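Local coordinates for putative dienelactone hydrolase (Klebsiella pneumoniae subsp. pneumoniae MGH 78578, PDB 3F67), which probably hydrolyses ester or lactone bonds, as a member of the dienelactone hydrolase family with an alpha/beta-hydrolase fold, at residues I34-Q39 and A98-V103; L117-F122 and R127-Y132; L173-A178 and W231-A236; D186-M191 and I204-E209. All coordinates share one frame; numbering follows the deposited sequence.

Contact 1 of 4, residues I34-Q39 and A98-V103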
loop_
_atom_site.group_PDB
_atom_site.type_symbol
_atom_site.label_atom_id
_atom_site.label_comp_id
_atom_site.label_asym_id
_atom_site.label_seq_id
_atom_site.Cartn_x
_atom_site.Cartn_y
_atom_site.Cartn_z
ATOM N N ILE A 34 9.988 4.853 -8.033
ATOM C CA ILE A 34 8.633 5.287 -7.699
ATOM C C ILE A 34 8.114 4.421 -6.569
ATOM O O ILE A 34 8.203 3.190 -6.669
ATOM C CB ILE A 34 7.699 5.042 -8.916
ATOM C CG1 ILE A 34 8.216 5.816 -10.157
ATOM C CG2 ILE A 34 6.221 5.341 -8.558
ATOM C CD1 ILE A 34 7.758 5.192 -11.451
ATOM N N VAL A 35 7.549 5.039 -5.522
ATOM C CA VAL A 35 6.793 4.238 -4.550
ATOM C C VAL A 35 5.331 4.700 -4.604
ATOM O O VAL A 35 5.007 5.835 -4.190
ATOM C CB VAL A 35 7.345 4.345 -3.093
ATOM C CG1 VAL A 35 6.478 3.477 -2.130
ATOM C CG2 VAL A 35 8.817 3.927 -3.042
ATOM N N ILE A 36 4.459 3.820 -5.073
ATOM C CA ILE A 36 3.005 4.111 -4.943
ATOM C C ILE A 36 2.645 3.814 -3.478
ATOM O O ILE A 36 3.053 2.778 -2.946
ATOM C CB ILE A 36 2.249 3.220 -5.855
ATOM C CG1 ILE A 36 2.608 3.541 -7.340
ATOM C CG2 ILE A 36 0.715 3.382 -5.631
ATOM C CD1 ILE A 36 1.861 2.611 -8.309
ATOM N N VAL A 37 1.924 4.725 -2.827
ATOM C CA VAL A 37 1.609 4.580 -1.404
ATOM C C VAL A 37 0.096 4.359 -1.327
ATOM O O VAL A 37 -0.689 5.235 -1.773
ATOM C CB VAL A 37 1.967 5.863 -0.632
ATOM C CG1 VAL A 37 1.528 5.721 0.839
ATOM C CG2 VAL A 37 3.512 6.092 -0.671
ATOM N N VAL A 38 -0.326 3.212 -0.781
ATOM C CA VAL A 38 -1.774 2.914 -0.755
ATOM C C VAL A 38 -2.365 3.185 0.620
ATOM O O VAL A 38 -1.928 2.607 1.635
ATOM C CB VAL A 38 -2.103 1.460 -1.130
ATOM C CG1 VAL A 38 -3.645 1.296 -1.416
ATOM C CG2 VAL A 38 -1.301 0.990 -2.341
ATOM N N GLN A 39 -3.363 4.080 0.629
ATOM C CA GLN A 39 -4.081 4.533 1.841
ATOM C C GLN A 39 -4.693 3.409 2.699
ATOM O O GLN A 39 -4.886 2.273 2.219
ATOM C CB GLN A 39 -5.249 5.384 1.315
ATOM C CG GLN A 39 -6.139 4.560 0.387
ATOM C CD GLN A 39 -7.395 5.332 -0.020
ATOM O OE1 GLN A 39 -7.335 6.162 -0.922
ATOM N NE2 GLN A 39 -8.508 5.096 0.679
ATOM N N ALA A 98 -6.554 -1.294 -11.464
ATOM C CA ALA A 98 -6.445 -0.544 -12.713
ATOM C C ALA A 98 -6.036 0.919 -12.429
ATOM O O ALA A 98 -5.234 1.513 -13.171
ATOM C CB ALA A 98 -7.789 -0.591 -13.507
ATOM N N ASP A 99 -6.556 1.492 -11.353
ATOM C CA ASP A 99 -6.147 2.855 -10.979
ATOM C C ASP A 99 -4.658 2.878 -10.601
ATOM O O ASP A 99 -3.973 3.872 -10.887
ATOM C CB ASP A 99 -6.991 3.384 -9.790
ATOM C CG ASP A 99 -8.396 3.803 -10.219
ATOM O OD1 ASP A 99 -8.611 4.090 -11.434
ATOM O OD2 ASP A 99 -9.291 3.832 -9.355
ATOM N N LEU A 100 -4.172 1.858 -9.888
ATOM C CA LEU A 100 -2.751 1.853 -9.552
ATOM C C LEU A 100 -1.903 1.777 -10.828
ATOM O O LEU A 100 -0.826 2.420 -10.896
ATOM C CB LEU A 100 -2.401 0.713 -8.626
ATOM C CG LEU A 100 -3.116 0.809 -7.277
ATOM C CD1 LEU A 100 -2.849 -0.437 -6.421
ATOM C CD2 LEU A 100 -2.701 2.110 -6.499
ATOM N N ASP A 101 -2.356 0.987 -11.806
ATOM C CA ASP A 101 -1.656 0.970 -13.126
ATOM C C ASP A 101 -1.604 2.383 -13.719
ATOM O O ASP A 101 -0.585 2.762 -14.327
ATOM C CB ASP A 101 -2.360 0.088 -14.155
ATOM C CG ASP A 101 -2.305 -1.405 -13.813
ATOM O OD1 ASP A 101 -1.394 -1.872 -13.063
ATOM O OD2 ASP A 101 -3.203 -2.109 -14.331
ATOM N N HIS A 102 -2.698 3.151 -13.571
ATOM C CA HIS A 102 -2.676 4.515 -14.139
ATOM C C HIS A 102 -1.729 5.447 -13.393
ATOM O O HIS A 102 -1.149 6.383 -13.976
ATOM C CB HIS A 102 -4.097 5.100 -14.246
ATOM C CG HIS A 102 -4.861 4.525 -15.395
ATOM N ND1 HIS A 102 -5.453 3.285 -15.342
ATOM C CD2 HIS A 102 -5.081 4.991 -16.651
ATOM C CE1 HIS A 102 -6.034 3.017 -16.500
ATOM N NE2 HIS A 102 -5.834 4.042 -17.311
ATOM N N VAL A 103 -1.588 5.213 -12.091
ATOM C CA VAL A 103 -0.627 6.001 -11.321
ATOM C C VAL A 103 0.802 5.687 -11.872
ATOM O O VAL A 103 1.611 6.602 -12.080
ATOM C CB VAL A 103 -0.682 5.608 -9.818
ATOM C CG1 VAL A 103 0.550 6.267 -9.084
ATOM C CG2 VAL A 103 -2.008 6.071 -9.208
#
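Ile36 of the central strand 32-38 meets Leu100 and Val103 of helix 93-108 where that helix lies against the parallel part of the mixed sheet of the alpha/beta-hydrolase fold. The strand sends one side chain, Ile36, against two residues, Leu100 and Val103, one helical turn apart, and its two branches divide the work. Ile36 CG2 passes Leu100 at a slant and touches CD2 of that leucine at 3.7 Å. The longer branch heads for the next turn: with CG1 set opposite the carbonyl carbon (chi1 -65°) and the chain extended beyond it, Ile36 and Val103 approach tip to tip, Ile36 CG1 lying 3.8 Å from Val103 CG1. Val103 CG1, anti to its own backbone N, is the branch turned to the strand. Ile36 CD1 goes a little further along and rests 3.7 Å from the backbone oxygen Leu100 O, so the methyl packs on the helix backbone as well as on its side chains. All three residues are buried; their side chains meet through carbon alone, and the one polar atom touched is Leu100 O. Further along the strand, Val38 packs on Trp124 and Ile119. On the helix, Asp99 is tied by a salt bridge to Arg70. Strand 32-38 runs between strands 61-65 and 116-122; on its opposite face Val37 packs on helix 46-57, while Leu100 also touches Ile128 and Tyr132 of helix 124-133.

Contact 2 of 4, residues L117-F122 and R127-Y132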
loop_
_atom_site.group_PDB
_atom_site.type_symbol
_atom_site.label_atom_id
_atom_site.label_comp_id
_atom_site.label_asym_id
_atom_site.label_seq_id
_atom_site.Cartn_x
_atom_site.Cartn_y
_atom_site.Cartn_z
ATOM N N LEU A 117 9.535 0.492 -10.370
ATOM C CA LEU A 117 8.234 0.653 -9.703
ATOM C C LEU A 117 8.134 -0.177 -8.448
ATOM O O LEU A 117 8.362 -1.391 -8.471
ATOM C CB LEU A 117 7.091 0.231 -10.647
ATOM C CG LEU A 117 5.650 0.511 -10.185
ATOM C CD1 LEU A 117 5.293 2.020 -10.094
ATOM C CD2 LEU A 117 4.644 -0.260 -11.130
ATOM N N LEU A 118 7.710 0.489 -7.378
ATOM C CA LEU A 118 7.619 -0.130 -6.021
ATOM C C LEU A 118 6.258 0.246 -5.434
ATOM O O LEU A 118 5.633 1.235 -5.870
ATOM C CB LEU A 118 8.728 0.428 -5.138
ATOM C CG LEU A 118 10.149 0.247 -5.660
ATOM C CD1 LEU A 118 11.106 1.142 -4.880
ATOM C CD2 LEU A 118 10.569 -1.224 -5.592
ATOM N N ILE A 119 5.785 -0.488 -4.416
ATOM C CA ILE A 119 4.534 -0.097 -3.791
ATOM C C ILE A 119 4.567 -0.458 -2.308
ATOM O O ILE A 119 5.149 -1.483 -1.911
ATOM C CB ILE A 119 3.336 -0.783 -4.497
ATOM C CG1 ILE A 119 2.005 -0.292 -3.947
ATOM C CG2 ILE A 119 3.459 -2.340 -4.457
ATOM C CD1 ILE A 119 0.771 -0.791 -4.853
ATOM N N THR A 120 3.955 0.385 -1.493
ATOM C CA THR A 120 3.728 0.035 -0.089
ATOM C C THR A 120 2.319 0.482 0.298
ATOM O O THR A 120 1.779 1.448 -0.264
ATOM C CB THR A 120 4.813 0.658 0.831
ATOM O OG1 THR A 120 4.734 0.047 2.128
ATOM C CG2 THR A 120 4.678 2.210 0.962
ATOM N N GLY A 121 1.727 -0.199 1.255
ATOM C CA GLY A 121 0.342 0.158 1.606
ATOM C C GLY A 121 0.018 -0.320 3.001
ATOM O O GLY A 121 0.662 -1.236 3.505
ATOM N N PHE A 122 -0.997 0.303 3.614
ATOM C CA PHE A 122 -1.259 0.116 5.046
ATOM C C PHE A 122 -2.699 -0.292 5.253
ATOM O O PHE A 122 -3.581 0.326 4.690
ATOM C CB PHE A 122 -0.998 1.449 5.798
ATOM C CG PHE A 122 0.404 1.941 5.604
ATOM C CD1 PHE A 122 1.399 1.596 6.517
ATOM C CD2 PHE A 122 0.720 2.698 4.463
ATOM C CE1 PHE A 122 2.771 2.026 6.296
ATOM C CE2 PHE A 122 2.050 3.085 4.210
ATOM C CZ PHE A 122 3.060 2.755 5.131
ATOM N N ARG A 127 -3.626 -4.959 2.092
ATOM C CA ARG A 127 -4.218 -6.057 1.317
ATOM C C ARG A 127 -4.085 -5.780 -0.177
ATOM O O ARG A 127 -3.716 -6.661 -0.953
ATOM C CB ARG A 127 -5.680 -6.289 1.730
ATOM C CG ARG A 127 -6.401 -7.291 0.786
ATOM C CD ARG A 127 -7.822 -7.556 1.258
ATOM N NE ARG A 127 -8.595 -8.272 0.226
ATOM C CZ ARG A 127 -9.156 -7.686 -0.822
ATOM N NH1 ARG A 127 -9.101 -6.357 -0.964
ATOM N NH2 ARG A 127 -9.837 -8.424 -1.699
ATOM N N ILE A 128 -4.412 -4.548 -0.570
ATOM C CA ILE A 128 -4.296 -4.125 -1.981
ATOM C C ILE A 128 -2.860 -4.317 -2.484
ATOM O O ILE A 128 -2.653 -4.748 -3.626
ATOM C CB ILE A 128 -4.772 -2.645 -2.117
ATOM C CG1 ILE A 128 -6.290 -2.522 -1.836
ATOM C CG2 ILE A 128 -4.391 -2.063 -3.500
ATOM C CD1 ILE A 128 -7.181 -3.337 -2.780
ATOM N N THR A 129 -1.899 -4.024 -1.621
ATOM C CA THR A 129 -0.491 -4.220 -1.941
ATOM C C THR A 129 -0.206 -5.666 -2.394
ATOM O O THR A 129 0.438 -5.869 -3.414
ATOM C CB THR A 129 0.417 -3.760 -0.766
ATOM O OG1 THR A 129 0.318 -2.333 -0.675
ATOM C CG2 THR A 129 1.915 -4.041 -1.081
ATOM N N TRP A 130 -0.664 -6.662 -1.622
ATOM C CA TRP A 130 -0.498 -8.049 -2.053
ATOM C C TRP A 130 -1.141 -8.293 -3.407
ATOM O O TRP A 130 -0.549 -8.934 -4.287
ATOM C CB TRP A 130 -1.162 -8.997 -1.035
ATOM C CG TRP A 130 -0.420 -9.175 0.271
ATOM C CD1 TRP A 130 -0.753 -8.640 1.506
ATOM C CD2 TRP A 130 0.736 -10.004 0.491
ATOM N NE1 TRP A 130 0.141 -9.093 2.476
ATOM C CE2 TRP A 130 1.061 -9.919 1.871
ATOM C CE3 TRP A 130 1.548 -10.798 -0.364
ATOM C CZ2 TRP A 130 2.149 -10.599 2.432
ATOM C CZ3 TRP A 130 2.642 -11.491 0.194
ATOM C CH2 TRP A 130 2.930 -11.388 1.588
ATOM N N LEU A 131 -2.386 -7.846 -3.549
ATOM C CA LEU A 131 -3.091 -8.055 -4.820
ATOM C C LEU A 131 -2.326 -7.450 -6.003
ATOM O O LEU A 131 -2.270 -8.052 -7.103
ATOM C CB LEU A 131 -4.515 -7.495 -4.782
ATOM C CG LEU A 131 -5.469 -8.078 -3.715
ATOM C CD1 LEU A 131 -6.910 -7.519 -3.897
ATOM C CD2 LEU A 131 -5.458 -9.562 -3.639
ATOM N N TYR A 132 -1.824 -6.214 -5.819
ATOM C CA TYR A 132 -1.135 -5.522 -6.911
ATOM C C TYR A 132 0.151 -6.254 -7.314
ATOM O O TYR A 132 0.513 -6.303 -8.523
ATOM C CB TYR A 132 -0.805 -4.053 -6.517
ATOM C CG TYR A 132 -0.501 -3.231 -7.747
ATOM C CD1 TYR A 132 -1.482 -3.006 -8.711
ATOM C CD2 TYR A 132 0.783 -2.742 -7.958
ATOM C CE1 TYR A 132 -1.203 -2.302 -9.866
ATOM C CE2 TYR A 132 1.090 -2.005 -9.127
ATOM C CZ TYR A 132 0.085 -1.790 -10.055
ATOM O OH TYR A 132 0.349 -1.089 -11.208
#
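Strand 116-122 turns straight into helix 124-133, which runs back along it: the axes of 117-122 and 127-132 approach to 7.2 Å at 151°, and the nearest pair of alpha carbons is Gly121 CA and Thr129 CA, 5.7 Å apart. At this tight end Thr129 points its hydroxyl at the strand backbone. Gly121 has no side chain to hold it off, and Thr129 OG1 settles 3.4 Å from Gly121 CA; the neighbouring Gly121 N is also close, but the angle is too poor for a hydrogen bond, and the hydroxyl bonds instead to Gly125 O one turn back. Gly121 and Gly125 belong to a GxCxG sequence consistent with the nucleophile elbow of this family. Two residues earlier in the strand, the Ile119 and Thr129 side chains slide past each other in opposite directions, Ile119 CG2 to Thr129 CG2 at 4.1 Å. Ile119 extends its other branch, CG1 being anti to the backbone N (chi1 -175°), which brings CD1 obliquely up to the Tyr132 ring, 3.7 Å from CD2. Leu117 CD2 comes to the edge of the same ring, 4.4 Å from Tyr132 CE2. Tyr132 OH is held by Asp101 OD1 and Asn136 ND2. This is the first half of a beta-alpha-beta unit completed by strand 141-145, whose Ala142 touches both Ile119 and Thr129; helix 93-108 packs on the same helix through Ile128 and Tyr132.

Contact 3 of 4, residues L173-A178 and W231-A236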
loop_
_atom_site.group_PDB
_atom_site.type_symbol
_atom_site.label_atom_id
_atom_site.label_comp_id
_atom_site.label_asym_id
_atom_site.label_seq_id
_atom_site.Cartn_x
_atom_site.Cartn_y
_atom_site.Cartn_z
ATOM N N LEU A 173 7.300 -8.091 1.110
ATOM C CA LEU A 173 7.595 -8.152 2.566
ATOM C C LEU A 173 6.304 -7.758 3.284
ATOM O O LEU A 173 5.727 -6.689 2.979
ATOM C CB LEU A 173 8.648 -7.083 2.908
ATOM C CG LEU A 173 8.836 -6.772 4.382
ATOM C CD1 LEU A 173 9.303 -8.033 5.219
ATOM C CD2 LEU A 173 9.949 -5.693 4.500
ATOM N N GLY A 174 5.847 -8.569 4.239
ATOM C CA GLY A 174 4.680 -8.159 5.042
ATOM C C GLY A 174 5.140 -7.755 6.435
ATOM O O GLY A 174 6.014 -8.391 7.020
ATOM N N LEU A 175 4.561 -6.689 6.974
ATOM C CA LEU A 175 4.914 -6.233 8.340
ATOM C C LEU A 175 3.627 -6.308 9.165
ATOM O O LEU A 175 2.685 -5.546 8.924
ATOM C CB LEU A 175 5.449 -4.775 8.252
ATOM C CG LEU A 175 6.735 -4.664 7.399
ATOM C CD1 LEU A 175 7.077 -3.170 7.141
ATOM C CD2 LEU A 175 7.963 -5.397 8.098
ATOM N N TYR A 176 3.579 -7.249 10.125
ATOM C CA TYR A 176 2.321 -7.620 10.789
ATOM C C TYR A 176 2.493 -7.520 12.311
ATOM O O TYR A 176 3.619 -7.663 12.824
ATOM C CB TYR A 176 1.903 -9.041 10.335
ATOM C CG TYR A 176 1.215 -8.962 8.974
ATOM C CD1 TYR A 176 1.947 -8.603 7.816
ATOM C CD2 TYR A 176 -0.159 -9.216 8.846
ATOM C CE1 TYR A 176 1.336 -8.466 6.598
ATOM C CE2 TYR A 176 -0.808 -9.096 7.594
ATOM C CZ TYR A 176 -0.047 -8.733 6.479
ATOM O OH TYR A 176 -0.660 -8.554 5.251
ATOM N N GLY A 177 1.391 -7.250 13.014
ATOM C CA GLY A 177 1.432 -7.161 14.487
ATOM C C GLY A 177 0.834 -8.407 15.165
ATOM O O GLY A 177 -0.286 -8.823 14.844
ATOM N N ALA A 178 1.575 -8.986 16.091
ATOM C CA ALA A 178 1.099 -10.168 16.838
ATOM C C ALA A 178 -0.173 -9.893 17.632
ATOM O O ALA A 178 -0.992 -10.805 17.809
ATOM C CB ALA A 178 2.198 -10.706 17.759
ATOM N N TRP A 231 9.835 0.434 9.248
ATOM C CA TRP A 231 10.216 1.439 8.252
ATOM C C TRP A 231 11.625 1.115 7.701
ATOM O O TRP A 231 11.858 1.188 6.490
ATOM C CB TRP A 231 10.223 2.830 8.883
ATOM C CG TRP A 231 10.249 3.955 7.860
ATOM C CD1 TRP A 231 11.298 4.767 7.560
ATOM C CD2 TRP A 231 9.133 4.414 7.065
ATOM N NE1 TRP A 231 10.919 5.679 6.567
ATOM C CE2 TRP A 231 9.603 5.491 6.265
ATOM C CE3 TRP A 231 7.794 4.000 6.943
ATOM C CZ2 TRP A 231 8.780 6.181 5.358
ATOM C CZ3 TRP A 231 6.968 4.665 6.026
ATOM C CH2 TRP A 231 7.472 5.759 5.251
ATOM N N GLN A 232 12.540 0.690 8.587
ATOM C CA GLN A 232 13.893 0.368 8.113
ATOM C C GLN A 232 13.868 -0.913 7.281
ATOM O O GLN A 232 14.580 -0.984 6.262
ATOM C CB GLN A 232 14.867 0.236 9.291
ATOM C CG GLN A 232 15.132 1.606 10.015
ATOM C CD GLN A 232 15.544 2.733 9.022
ATOM O OE1 GLN A 232 14.936 3.841 8.982
ATOM N NE2 GLN A 232 16.538 2.428 8.167
ATOM N N ARG A 233 13.020 -1.866 7.655
ATOM C CA ARG A 233 12.911 -3.136 6.849
ATOM C C ARG A 233 12.325 -2.831 5.484
ATOM O O ARG A 233 12.733 -3.418 4.496
ATOM C CB ARG A 233 12.040 -4.199 7.548
ATOM C CG ARG A 233 12.748 -4.879 8.761
ATOM C CD ARG A 233 11.853 -5.940 9.388
ATOM N NE ARG A 233 12.585 -6.518 10.530
ATOM C CZ ARG A 233 13.396 -7.568 10.464
ATOM N NH1 ARG A 233 13.555 -8.229 9.319
ATOM N NH2 ARG A 233 13.990 -8.008 11.594
HETATM N N MSE A 234 11.377 -1.897 5.421
HETATM C CA MSE A 234 10.809 -1.498 4.120
HETATM C C MSE A 234 11.881 -0.878 3.209
HETATM O O MSE A 234 12.037 -1.253 2.038
HETATM C CB MSE A 234 9.672 -0.497 4.325
HETATM C CG MSE A 234 9.058 0.030 3.013
HETATM SE SE MSE A 234 7.943 1.593 3.409
HETATM C CE MSE A 234 9.373 2.770 3.954
ATOM N N LEU A 235 12.619 0.098 3.748
ATOM C CA LEU A 235 13.703 0.689 2.978
ATOM C C LEU A 235 14.761 -0.351 2.568
ATOM O O LEU A 235 15.269 -0.275 1.437
ATOM C CB LEU A 235 14.377 1.827 3.762
ATOM C CG LEU A 235 13.385 3.001 4.008
ATOM C CD1 LEU A 235 14.081 3.983 4.947
ATOM C CD2 LEU A 235 12.991 3.738 2.695
ATOM N N ALA A 236 15.078 -1.302 3.444
ATOM C CA ALA A 236 16.059 -2.353 3.088
ATOM C C ALA A 236 15.536 -3.237 1.939
ATOM O O ALA A 236 16.290 -3.652 1.054
ATOM C CB ALA A 236 16.352 -3.246 4.352
#
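Leu173 and Leu175 of strand 172-177 pack against Arg233 of helix 224-238, the last helix of the alpha/beta-hydrolase fold, which runs almost exactly antiparallel to the strand (174°) with the axes 9.7 Å apart. The tight part is at Leu173. Its CG lies anti to the backbone N (chi1 166°), and CD2 is thereby put against the helix backbone, 3.6 Å from Arg233 O and 4.0 Å from Arg233 CB. Two residues on, the fit slackens: Leu175 CD2 crosses the aliphatic stem of Arg233 obliquely and comes no nearer than 4.1 Å, to CD. From there the arginine, extended from CG to NE, leads its charged end off toward solvent, where NE forms a salt bridge with Asp229 one turn earlier in the helix; a formate, probably from the crystallisation liquor, sits close by. On the buried flank the selenomethionine Met234 leaves the strand for Val143 of strand 141-145 and Leu55 of helix 46-57, while Trp231 makes a cation-pi contact with Arg54. Within the helix these two residues also meet, Met234 CE sitting 3.4 Å above the plane of the Trp231 ring, over its centre.

Contact 4 of 4, residues D186-M191 and I204-E209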
loop_
_atom_site.group_PDB
_atom_site.type_symbol
_atom_site.label_atom_id
_atom_site.label_comp_id
_atom_site.label_asym_id
_atom_site.label_seq_id
_atom_site.Cartn_x
_atom_site.Cartn_y
_atom_site.Cartn_z
ATOM N N ASP A 186 -3.218 -17.395 13.028
ATOM C CA ASP A 186 -3.553 -18.569 12.235
ATOM C C ASP A 186 -3.621 -18.164 10.746
ATOM O O ASP A 186 -3.204 -18.931 9.868
ATOM C CB ASP A 186 -4.871 -19.191 12.710
ATOM C CG ASP A 186 -4.680 -20.206 13.824
ATOM O OD1 ASP A 186 -3.551 -20.739 13.953
ATOM O OD2 ASP A 186 -5.657 -20.493 14.559
ATOM N N THR A 187 -4.129 -16.961 10.477
ATOM C CA THR A 187 -4.261 -16.463 9.085
ATOM C C THR A 187 -2.905 -16.160 8.471
ATOM O O THR A 187 -2.717 -16.373 7.270
ATOM C CB THR A 187 -5.230 -15.247 8.892
ATOM O OG1 THR A 187 -4.624 -13.996 9.320
ATOM C CG2 THR A 187 -6.576 -15.484 9.618
ATOM N N VAL A 188 -1.959 -15.708 9.296
ATOM C CA VAL A 188 -0.577 -15.540 8.838
ATOM C C VAL A 188 -0.008 -16.929 8.459
ATOM O O VAL A 188 0.711 -17.081 7.436
ATOM C CB VAL A 188 0.284 -14.818 9.925
ATOM C CG1 VAL A 188 1.801 -14.889 9.624
ATOM C CG2 VAL A 188 -0.176 -13.351 10.130
ATOM N N GLU A 189 -0.335 -17.957 9.248
ATOM C CA GLU A 189 0.087 -19.314 8.897
ATOM C C GLU A 189 -0.525 -19.794 7.569
ATOM O O GLU A 189 0.160 -20.420 6.746
ATOM C CB GLU A 189 -0.230 -20.302 10.038
ATOM C CG GLU A 189 0.079 -21.759 9.720
ATOM C CD GLU A 189 1.559 -22.065 9.401
ATOM O OE1 GLU A 189 2.466 -21.271 9.731
ATOM O OE2 GLU A 189 1.798 -23.159 8.849
ATOM N N THR A 190 -1.812 -19.532 7.376
ATOM C CA THR A 190 -2.459 -19.893 6.118
ATOM C C THR A 190 -1.734 -19.216 4.956
ATOM O O THR A 190 -1.476 -19.836 3.928
ATOM C CB THR A 190 -3.962 -19.489 6.122
ATOM O OG1 THR A 190 -4.604 -20.127 7.234
ATOM C CG2 THR A 190 -4.650 -19.899 4.846
HETATM N N MSE A 191 -1.384 -17.945 5.133
HETATM C CA MSE A 191 -0.700 -17.234 4.068
HETATM C C MSE A 191 0.714 -17.793 3.831
HETATM O O MSE A 191 1.141 -17.950 2.671
HETATM C CB MSE A 191 -0.613 -15.733 4.405
HETATM C CG MSE A 191 0.070 -14.959 3.306
HETATM SE SE MSE A 191 -1.052 -14.920 1.680
HETATM C CE MSE A 191 -0.079 -13.599 0.671
ATOM N N ILE A 204 6.902 -12.650 5.904
ATOM C CA ILE A 204 6.046 -11.888 6.819
ATOM C C ILE A 204 6.778 -11.780 8.160
ATOM O O ILE A 204 7.134 -12.797 8.786
ATOM C CB ILE A 204 4.661 -12.595 7.018
ATOM C CG1 ILE A 204 3.913 -12.590 5.677
ATOM C CG2 ILE A 204 3.849 -11.893 8.078
ATOM C CD1 ILE A 204 2.623 -13.476 5.645
ATOM N N VAL A 205 7.027 -10.553 8.577
ATOM C CA VAL A 205 7.650 -10.293 9.872
ATOM C C VAL A 205 6.532 -9.948 10.834
ATOM O O VAL A 205 5.711 -9.071 10.535
ATOM C CB VAL A 205 8.640 -9.129 9.735
ATOM C CG1 VAL A 205 9.167 -8.660 11.157
ATOM C CG2 VAL A 205 9.803 -9.543 8.769
ATOM N N VAL A 206 6.481 -10.661 11.982
ATOM C CA VAL A 206 5.447 -10.428 12.977
ATOM C C VAL A 206 6.050 -9.778 14.227
ATOM O O VAL A 206 6.992 -10.327 14.828
ATOM C CB VAL A 206 4.776 -11.741 13.385
ATOM C CG1 VAL A 206 3.679 -11.445 14.404
ATOM C CG2 VAL A 206 4.174 -12.412 12.143
ATOM N N TYR A 207 5.552 -8.599 14.574
ATOM C CA TYR A 207 6.043 -7.831 15.728
ATOM C C TYR A 207 5.280 -8.232 16.991
ATOM O O TYR A 207 4.082 -7.966 17.095
ATOM C CB TYR A 207 5.884 -6.325 15.472
ATOM C CG TYR A 207 6.864 -5.856 14.422
ATOM C CD1 TYR A 207 8.162 -5.461 14.787
ATOM C CD2 TYR A 207 6.512 -5.856 13.066
ATOM C CE1 TYR A 207 9.113 -5.079 13.804
ATOM C CE2 TYR A 207 7.446 -5.477 12.089
ATOM C CZ TYR A 207 8.716 -5.073 12.476
ATOM O OH TYR A 207 9.639 -4.689 11.541
ATOM N N PRO A 208 5.977 -8.851 17.962
ATOM C CA PRO A 208 5.295 -9.363 19.171
ATOM C C PRO A 208 4.468 -8.324 19.935
ATOM O O PRO A 208 3.454 -8.672 20.536
ATOM C CB PRO A 208 6.443 -9.877 20.071
ATOM C CG PRO A 208 7.618 -10.040 19.221
ATOM C CD PRO A 208 7.419 -9.148 17.949
ATOM N N GLU A 209 4.903 -7.070 19.950
ATOM C CA GLU A 209 4.254 -6.105 20.829
ATOM C C GLU A 209 3.231 -5.226 20.112
ATOM O O GLU A 209 2.593 -4.389 20.742
ATOM C CB GLU A 209 5.324 -5.209 21.470
ATOM C CG GLU A 209 6.328 -5.992 22.311
ATOM C CD GLU A 209 5.633 -6.857 23.348
ATOM O OE1 GLU A 209 4.628 -6.396 23.950
ATOM O OE2 GLU A 209 6.063 -8.021 23.538
#
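Met191, a selenomethionine of helix 185-197, and Ile204 of strand 202-207 cross at about a right angle, Ile204 CD1 resting 3.8 Å from Met191 CG and 4.1 Å from Met191 CB. The bend of Met191 at chi2 (68°) carries its selenium off the line of the isoleucine, so the stem of the side chain does the touching. One turn earlier in the helix the relation is different: Val188 and Ile204 slide past each other in opposite directions, with Ile204 CG2, anti to the backbone N, 3.9 Å from Val188 CG1. Helix 185-197 is the crossover of a beta-alpha-beta unit between the neighbouring parallel strands 172-177 and 202-207, and it runs back nearly antiparallel to the second of them (167°), axes 10.7 Å apart. Val206, next along the same face of the strand, adds a looser touch, its CG2 lying 4.3 Å from Val188 CG1. Val205 between them points its side chain to the other side of the sheet, where it meets Arg233 of helix 224-238. The backbone oxygen of Ile204 accepts a hydrogen bond from Arg192 NH2, while Met191 also touches Pro161 and Val162 of helix 161-164.

Overall arrangement
From the N terminus, contact 1 closes a long loop that takes in helix 46-57, strand 61-65 and helix 80-88, and contact 2 follows with a short strand-to-helix return. The strands of these two contacts are neighbours, Val38 N bonding to Thr120 O. Contact 3 opens at strand 172-177 and closes only near the C terminus; contact 4 falls within its span. Contacts 1, 2 and 3 follow in series, and none cross. Strands 172-177 and 202-207 pair through Tyr176 and Tyr207, linking contacts 3 and 4. Contact 2 reaches both, through Trp130 to Tyr176 OH and to Met191 CE. Helices 93-108, 124-133 and 185-197 cover one face of the sheet, helices 46-57 and 224-238 the other.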